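Local coordinates for period circadian protein homolog 2 (Mus musculus, PDB 3GDI), which probably acts in the circadian clock as a nuclear regulator of transcription, using its tandem PAS domains for protein-protein interaction, at residues M26-V31 and L145-R150; K102-R107 and M125-V130; T170-C175 and I259-G264. One frame throughout, in Å; residues are numbered along the deposited sequence.

Contact 1. Residues M26-V31 and L145-R150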
# COMPACT_ATOMS: atom_id res chain seq x y z
N MET A 26 -24.96 -12.28 -6.40
CA MET A 26 -24.70 -11.42 -5.25
C MET A 26 -25.28 -11.98 -3.95
O MET A 26 -26.07 -12.92 -3.95
CB MET A 26 -25.25 -10.02 -5.48
CG MET A 26 -24.43 -9.20 -6.46
SD MET A 26 -24.89 -7.46 -6.47
CE MET A 26 -23.79 -6.82 -5.19
N PHE A 27 -24.86 -11.39 -2.83
CA PHE A 27 -25.35 -11.79 -1.52
C PHE A 27 -24.89 -10.77 -0.50
O PHE A 27 -23.92 -10.05 -0.71
CB PHE A 27 -24.86 -13.20 -1.13
CG PHE A 27 -23.40 -13.27 -0.72
CD1 PHE A 27 -22.41 -13.54 -1.66
CD2 PHE A 27 -23.03 -13.11 0.61
CE1 PHE A 27 -21.07 -13.65 -1.27
CE2 PHE A 27 -21.70 -13.21 1.00
CZ PHE A 27 -20.72 -13.49 0.06
N ALA A 28 -25.63 -10.68 0.60
CA ALA A 28 -25.30 -9.74 1.66
C ALA A 28 -24.96 -10.49 2.93
O ALA A 28 -25.41 -11.62 3.13
CB ALA A 28 -26.47 -8.80 1.90
N VAL A 29 -24.16 -9.87 3.79
CA VAL A 29 -23.76 -10.49 5.04
C VAL A 29 -23.37 -9.43 6.06
O VAL A 29 -22.67 -8.47 5.74
CB VAL A 29 -22.58 -11.45 4.83
CG1 VAL A 29 -21.39 -10.70 4.25
CG2 VAL A 29 -22.20 -12.11 6.15
N ALA A 30 -23.84 -9.60 7.29
CA ALA A 30 -23.53 -8.67 8.38
C ALA A 30 -22.61 -9.44 9.31
O ALA A 30 -22.93 -10.54 9.73
CB ALA A 30 -24.81 -8.27 9.11
N VAL A 31 -21.47 -8.84 9.64
CA VAL A 31 -20.49 -9.50 10.49
C VAL A 31 -20.14 -8.70 11.73
O VAL A 31 -19.71 -7.55 11.64
CB VAL A 31 -19.20 -9.78 9.68
CG1 VAL A 31 -18.12 -10.35 10.58
CG2 VAL A 31 -19.51 -10.72 8.55
N LEU A 145 -21.78 -4.52 7.45
CA LEU A 145 -22.52 -5.23 6.44
C LEU A 145 -21.70 -5.12 5.17
O LEU A 145 -20.92 -4.18 5.00
CB LEU A 145 -23.90 -4.62 6.24
CG LEU A 145 -24.88 -5.41 5.36
CD1 LEU A 145 -26.30 -5.04 5.73
CD2 LEU A 145 -24.61 -5.13 3.89
N LEU A 146 -21.86 -6.09 4.27
CA LEU A 146 -21.11 -6.08 3.03
C LEU A 146 -21.91 -6.65 1.87
O LEU A 146 -22.56 -7.68 2.00
CB LEU A 146 -19.82 -6.90 3.16
CG LEU A 146 -18.70 -6.38 4.06
CD1 LEU A 146 -18.72 -7.15 5.37
CD2 LEU A 146 -17.36 -6.56 3.37
N LEU A 147 -21.85 -5.95 0.75
CA LEU A 147 -22.53 -6.40 -0.45
C LEU A 147 -21.45 -7.12 -1.25
O LEU A 147 -20.44 -6.52 -1.62
CB LEU A 147 -23.07 -5.20 -1.23
CG LEU A 147 -24.22 -4.48 -0.54
CD1 LEU A 147 -24.40 -3.07 -1.11
CD2 LEU A 147 -25.48 -5.30 -0.71
N ALA A 148 -21.66 -8.41 -1.50
CA ALA A 148 -20.69 -9.21 -2.22
C ALA A 148 -21.22 -9.65 -3.57
O ALA A 148 -22.28 -10.24 -3.67
CB ALA A 148 -20.33 -10.43 -1.41
N GLU A 149 -20.45 -9.36 -4.62
CA GLU A 149 -20.83 -9.74 -5.97
C GLU A 149 -19.79 -10.65 -6.60
O GLU A 149 -18.60 -10.34 -6.64
CB GLU A 149 -20.99 -8.49 -6.83
CG GLU A 149 -21.21 -8.80 -8.30
CD GLU A 149 -21.39 -7.54 -9.12
OE1 GLU A 149 -21.53 -7.65 -10.36
OE2 GLU A 149 -21.40 -6.44 -8.52
N ARG A 150 -20.26 -11.79 -7.10
CA ARG A 150 -19.38 -12.77 -7.74
C ARG A 150 -18.81 -12.11 -9.00
O ARG A 150 -19.54 -11.48 -9.75
CB ARG A 150 -20.18 -14.02 -8.10
CG ARG A 150 -19.38 -15.31 -8.10
CD ARG A 150 -18.95 -15.72 -9.48
NE ARG A 150 -18.12 -16.92 -9.41
CZ ARG A 150 -17.57 -17.53 -10.46
NH1 ARG A 150 -17.76 -17.05 -11.69
NH2 ARG A 150 -16.82 -18.61 -10.28
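F27 pairs with A148, and V29 with L146, through four backbone hydrogen bonds that tie M26-V31 to L145-R150 in antiparallel register. A148 N to F27 O is the straightest, 166° at the hydrogen, while V29 N to L146 O is the longest at 3.2 Å. At the non-hydrogen-bonded positions alpha hydrogens turn to carbonyls: M26 CA lies 3.1 Å from A148 O, and A28 CA and L145 CA make similar contacts with L146 O and V29 O. These are the first and last strands of the PAS-A sheet, neighbours at its middle in the 2-1-5-4-3 order; strand 38-41 flanks one of them and strand 121-131 the other.

On the face that carries F27, V29, L146 and A148, CB of A148 sits over the F27 ring, 3.6 Å from its centroid and displaced toward CE1 and CZ, a CH-pi contact; F27 also meets F123 edge-to-face. V29 CG1 packs 4.3 Å from L146 CB. On the other face M26 runs across E149, its CG 3.5 Å from E149 CB. The bend at chi3 (89°) brings M26 CE back to 3.6 Å from the same E149 CB.

Contact 2. Residues K102-R107 and M125-V130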
# COMPACT_ATOMS: atom_id res chain seq x y z
N LYS A 102 -14.55 2.21 -2.57
CA LYS A 102 -14.00 1.60 -1.36
C LYS A 102 -14.38 0.13 -1.25
O LYS A 102 -14.89 -0.31 -0.22
CB LYS A 102 -14.47 2.35 -0.11
CG LYS A 102 -13.87 3.76 0.01
CD LYS A 102 -14.31 4.48 1.28
CE LYS A 102 -15.80 4.80 1.26
NZ LYS A 102 -16.23 5.49 2.50
N SER A 103 -14.14 -0.62 -2.33
CA SER A 103 -14.44 -2.05 -2.38
C SER A 103 -13.15 -2.84 -2.56
O SER A 103 -12.21 -2.36 -3.19
CB SER A 103 -15.38 -2.37 -3.55
OG SER A 103 -16.68 -1.87 -3.30
N PHE A 104 -13.11 -4.04 -2.01
CA PHE A 104 -11.94 -4.90 -2.11
C PHE A 104 -12.40 -6.27 -2.61
O PHE A 104 -13.60 -6.50 -2.74
CB PHE A 104 -11.25 -5.02 -0.74
CG PHE A 104 -12.12 -5.64 0.32
CD1 PHE A 104 -11.95 -6.98 0.68
CD2 PHE A 104 -13.13 -4.91 0.94
CE1 PHE A 104 -12.78 -7.57 1.63
CE2 PHE A 104 -13.96 -5.50 1.89
CZ PHE A 104 -13.79 -6.84 2.23
N PHE A 105 -11.46 -7.15 -2.91
CA PHE A 105 -11.80 -8.49 -3.40
C PHE A 105 -11.37 -9.63 -2.49
O PHE A 105 -10.33 -9.57 -1.84
CB PHE A 105 -11.18 -8.71 -4.78
CG PHE A 105 -11.60 -7.71 -5.81
CD1 PHE A 105 -11.11 -6.42 -5.78
CD2 PHE A 105 -12.50 -8.07 -6.80
CE1 PHE A 105 -11.50 -5.49 -6.73
CE2 PHE A 105 -12.90 -7.14 -7.76
CZ PHE A 105 -12.39 -5.85 -7.72
N CYS A 106 -12.19 -10.67 -2.45
CA CYS A 106 -11.92 -11.85 -1.64
C CYS A 106 -12.43 -13.11 -2.32
O CYS A 106 -13.43 -13.08 -3.04
CB CYS A 106 -12.61 -11.73 -0.27
SG CYS A 106 -11.56 -11.13 1.07
N ARG A 107 -11.72 -14.21 -2.11
CA ARG A 107 -12.11 -15.50 -2.68
C ARG A 107 -12.87 -16.21 -1.56
O ARG A 107 -12.35 -16.37 -0.45
CB ARG A 107 -10.88 -16.29 -3.11
CG ARG A 107 -10.44 -15.99 -4.54
CD ARG A 107 -8.93 -16.12 -4.75
NE ARG A 107 -8.22 -15.02 -4.09
CZ ARG A 107 -7.02 -14.56 -4.45
NH1 ARG A 107 -6.37 -15.10 -5.48
NH2 ARG A 107 -6.47 -13.56 -3.78
N MET A 125 -16.38 -7.02 -2.94
CA MET A 125 -17.16 -6.66 -1.78
C MET A 125 -17.06 -5.19 -1.37
O MET A 125 -16.00 -4.59 -1.45
CB MET A 125 -16.75 -7.54 -0.61
CG MET A 125 -16.84 -9.02 -0.92
SD MET A 125 -16.72 -10.00 0.58
CE MET A 125 -14.93 -9.96 0.87
N THR A 126 -18.19 -4.64 -0.95
CA THR A 126 -18.24 -3.25 -0.51
C THR A 126 -18.67 -3.29 0.95
O THR A 126 -19.73 -3.83 1.28
CB THR A 126 -19.28 -2.44 -1.31
OG1 THR A 126 -19.23 -2.82 -2.69
CG2 THR A 126 -18.97 -0.95 -1.21
N PRO A 127 -17.83 -2.74 1.85
CA PRO A 127 -18.06 -2.70 3.29
C PRO A 127 -18.80 -1.47 3.81
O PRO A 127 -18.45 -0.33 3.49
CB PRO A 127 -16.64 -2.77 3.84
CG PRO A 127 -15.92 -1.88 2.89
CD PRO A 127 -16.46 -2.30 1.53
N TYR A 128 -19.80 -1.72 4.65
CA TYR A 128 -20.60 -0.65 5.24
C TYR A 128 -20.70 -0.84 6.75
O TYR A 128 -20.94 -1.95 7.23
CB TYR A 128 -22.01 -0.63 4.64
CG TYR A 128 -22.04 -0.25 3.19
CD1 TYR A 128 -21.55 0.99 2.77
CD2 TYR A 128 -22.56 -1.11 2.23
CE1 TYR A 128 -21.58 1.36 1.42
CE2 TYR A 128 -22.60 -0.76 0.88
CZ TYR A 128 -22.11 0.48 0.48
OH TYR A 128 -22.15 0.85 -0.84
N LEU A 129 -20.51 0.24 7.50
CA LEU A 129 -20.59 0.19 8.96
C LEU A 129 -22.08 0.25 9.34
O LEU A 129 -22.79 1.15 8.91
CB LEU A 129 -19.83 1.37 9.56
CG LEU A 129 -19.23 1.23 10.96
CD1 LEU A 129 -18.34 2.43 11.25
CD2 LEU A 129 -20.34 1.10 11.99
N VAL A 130 -22.54 -0.72 10.13
CA VAL A 130 -23.95 -0.78 10.53
C VAL A 130 -24.19 -1.37 11.93
O VAL A 130 -23.55 -2.35 12.32
CB VAL A 130 -24.77 -1.61 9.50
CG1 VAL A 130 -26.14 -1.95 10.06
CG2 VAL A 130 -24.93 -0.83 8.22
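The hydroxyls of S103 and T126 meet at 2.8 Å between S103 OG and T126 OG1, a hydrogen bond in which either could donate. Both oxygens stand anti to their own carbonyl carbon, beside the backbone N, and these rotations bring the two hydroxyls together. Next to this pair the main chains are joined by two hydrogen bonds: M125 N to F104 O at 2.8 Å, almost straight (167° at the hydrogen), and F104 N to M125 O at 3.0 Å. M125 O is also approached by S103 CB, at 3.1 Å.

F104 and M125 form the one antiparallel bridge between the segments; the pairing runs on outside them, where C106 bonds to F123. The short strand segments 104-107 and 125-130 run at 115° to each other. Strand 104-108 is an outermost strand of the five-stranded antiparallel PAS-A sheet within this chain.

On the F104 side of the sheet, M125 crosses the phenyl ring obliquely. Its CB lies above one face, toward the rim, and its SD is 5.4 Å from the F104 ring centroid, a Met-aromatic contact. The bend at chi3 (-79°) carries M125 CE toward the rim at F104 CE1, though the exact place of this methyl is doubtful because it is modelled too close to C106 CB. P127 CD approaches the ring edge, 4.1 Å from F104 CE2, and lies 3.1 Å from K102 O. Y76 has its ring nearly parallel to that of F104, while K102 NZ makes a salt bridge with E298 of the second subunit.

Contact 3. Residues T170-C175 and I259-G264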
# COMPACT_ATOMS: atom_id res chain seq x y z
N THR A 170 0.04 0.69 -11.27
CA THR A 170 0.93 1.72 -10.74
C THR A 170 2.09 1.03 -10.05
O THR A 170 1.90 0.02 -9.40
CB THR A 170 0.20 2.59 -9.70
OG1 THR A 170 -0.94 3.20 -10.32
CG2 THR A 170 1.12 3.69 -9.16
N HIS A 171 3.30 1.54 -10.21
CA HIS A 171 4.42 0.94 -9.52
C HIS A 171 5.47 1.97 -9.08
O HIS A 171 5.59 3.05 -9.66
CB HIS A 171 5.06 -0.22 -10.32
CG HIS A 171 5.69 0.15 -11.63
ND1 HIS A 171 5.01 0.07 -12.83
CD2 HIS A 171 6.97 0.46 -11.95
CE1 HIS A 171 5.84 0.30 -13.83
NE2 HIS A 171 7.04 0.53 -13.32
N THR A 172 6.17 1.65 -8.01
CA THR A 172 7.20 2.52 -7.47
C THR A 172 8.48 2.35 -8.27
O THR A 172 8.61 1.43 -9.08
CB THR A 172 7.44 2.22 -5.96
OG1 THR A 172 7.31 0.82 -5.71
CG2 THR A 172 6.45 2.98 -5.09
N PRO A 173 9.46 3.23 -8.05
CA PRO A 173 10.71 3.10 -8.80
C PRO A 173 11.39 1.75 -8.64
O PRO A 173 12.02 1.27 -9.58
CB PRO A 173 11.55 4.25 -8.27
CG PRO A 173 10.50 5.29 -7.94
CD PRO A 173 9.47 4.45 -7.23
N ASN A 174 11.26 1.12 -7.47
CA ASN A 174 11.88 -0.19 -7.23
C ASN A 174 11.17 -1.27 -8.04
O ASN A 174 11.47 -2.46 -7.93
CB ASN A 174 11.86 -0.57 -5.74
CG ASN A 174 10.45 -0.73 -5.20
OD1 ASN A 174 9.48 -0.58 -5.94
ND2 ASN A 174 10.33 -1.02 -3.92
N CYS A 175 10.21 -0.85 -8.86
CA CYS A 175 9.47 -1.75 -9.73
C CYS A 175 8.56 -2.81 -9.11
O CYS A 175 8.37 -3.88 -9.70
CB CYS A 175 10.43 -2.43 -10.70
SG CYS A 175 11.07 -1.30 -11.95
N ILE A 259 10.94 10.86 -9.86
CA ILE A 259 9.75 10.10 -10.16
C ILE A 259 9.34 9.32 -8.91
O ILE A 259 10.18 8.64 -8.31
CB ILE A 259 10.01 9.11 -11.34
CG1 ILE A 259 9.91 9.87 -12.67
CG2 ILE A 259 9.06 7.92 -11.28
CD1 ILE A 259 9.91 8.98 -13.90
N SER A 260 8.06 9.43 -8.53
CA SER A 260 7.52 8.72 -7.37
C SER A 260 6.73 7.46 -7.76
O SER A 260 6.74 6.47 -7.03
CB SER A 260 6.59 9.63 -6.56
OG SER A 260 7.27 10.77 -6.08
N PHE A 261 6.04 7.51 -8.91
CA PHE A 261 5.27 6.37 -9.40
C PHE A 261 5.32 6.30 -10.93
O PHE A 261 5.51 7.30 -11.60
CB PHE A 261 3.78 6.47 -9.05
CG PHE A 261 3.50 6.62 -7.59
CD1 PHE A 261 3.33 7.87 -7.03
CD2 PHE A 261 3.36 5.49 -6.79
CE1 PHE A 261 3.01 8.01 -5.69
CE2 PHE A 261 3.04 5.61 -5.44
CZ PHE A 261 2.87 6.87 -4.88
N ILE A 262 5.11 5.10 -11.47
CA ILE A 262 5.06 4.89 -12.91
C ILE A 262 3.64 4.37 -13.08
O ILE A 262 3.28 3.41 -12.41
CB ILE A 262 6.00 3.78 -13.37
CG1 ILE A 262 7.45 4.11 -13.00
CG2 ILE A 262 5.84 3.57 -14.87
CD1 ILE A 262 8.09 5.15 -13.90
N ILE A 263 2.84 5.00 -13.94
CA ILE A 263 1.47 4.54 -14.17
C ILE A 263 1.25 4.08 -15.59
O ILE A 263 1.69 4.74 -16.53
CB ILE A 263 0.44 5.62 -13.89
CG1 ILE A 263 0.91 6.94 -14.52
CG2 ILE A 263 0.22 5.75 -12.41
CD1 ILE A 263 -0.01 8.11 -14.23
N GLY A 264 0.56 2.95 -15.74
CA GLY A 264 0.30 2.43 -17.07
C GLY A 264 -1.19 2.21 -17.27
O GLY A 264 -1.89 1.78 -16.35
O HOH W 1 2.37 0.43 -13.76
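T170, the first residue of T170-C175, lies side by side with I263, its OG1 3.5 Å from I263 CG2. Its methyl CG2 turns instead to F261, reaching CD2 of that ring at 3.7 Å, and its alpha hydrogen points at I262 O.

H171 carries the next step. Its backbone makes both hydrogen bonds of the pair with I262: H171 N to I262 O at 2.9 Å (158° at the hydrogen) and I262 N to H171 O at 2.8 Å. Chi1 (64°) sets CG between the backbone N and the carbonyl carbon. The imidazole lies with one face over I262 CB, which is 3.5 Å from the H171 ring centroid and 17° off the normal, a CH-pi contact offset toward the CE1-NE2 rim. Both ring nitrogens have partners: NE2 bonds to NE2 of H216, in helix 209-221, and ND1 holds a water at 2.8 Å that also bonds weakly to I262 O. An alanine here would probably take the ring face from I262 CB and leave H216 NE2 and the water without their imidazole partner.

T172 starts a type I turn ending at C175, and its OG1 donates to N174 OD1 at 2.6 Å across the turn. P173, inside the turn, sets CG 3.4 Å from I259 O, while its CD faces S260 O. On its other edge the opposing strand carries a classic beta bulge: S260 and F261 both face F251 of strand 241-252. The F261 ring stacks on F261 of the second subunit. The pairing of 166-171 with 259-268 joins the first and last strands at the middle of the second five-stranded antiparallel sheet, the 2-1-5-4-3 order of a PAS domain.

Contacts 1 and 2 belong to one sheet, their centres 8 Å apart, with contact 2 nested in the chain loop that contact 1 closes. Strands 142-150 and 121-131 join them: L145 N lies 2.7 Å from Y128 O and L147 O 3.0 Å from T126 N, both probable hydrogen bonds. Contact 3 follows in series on the other side of the chain's centre, 33 Å from contact 1 and 26 Å from contact 2 between centres; the nearest atoms are about 22 Å and about 14 Å away. It is the counterpart of contact 1 in the second PAS sheet. R107, at the end of segment 102-107, forms a salt bridge with D194 in the second PAS half. Contacts 2 and 3 each reach the second subunit.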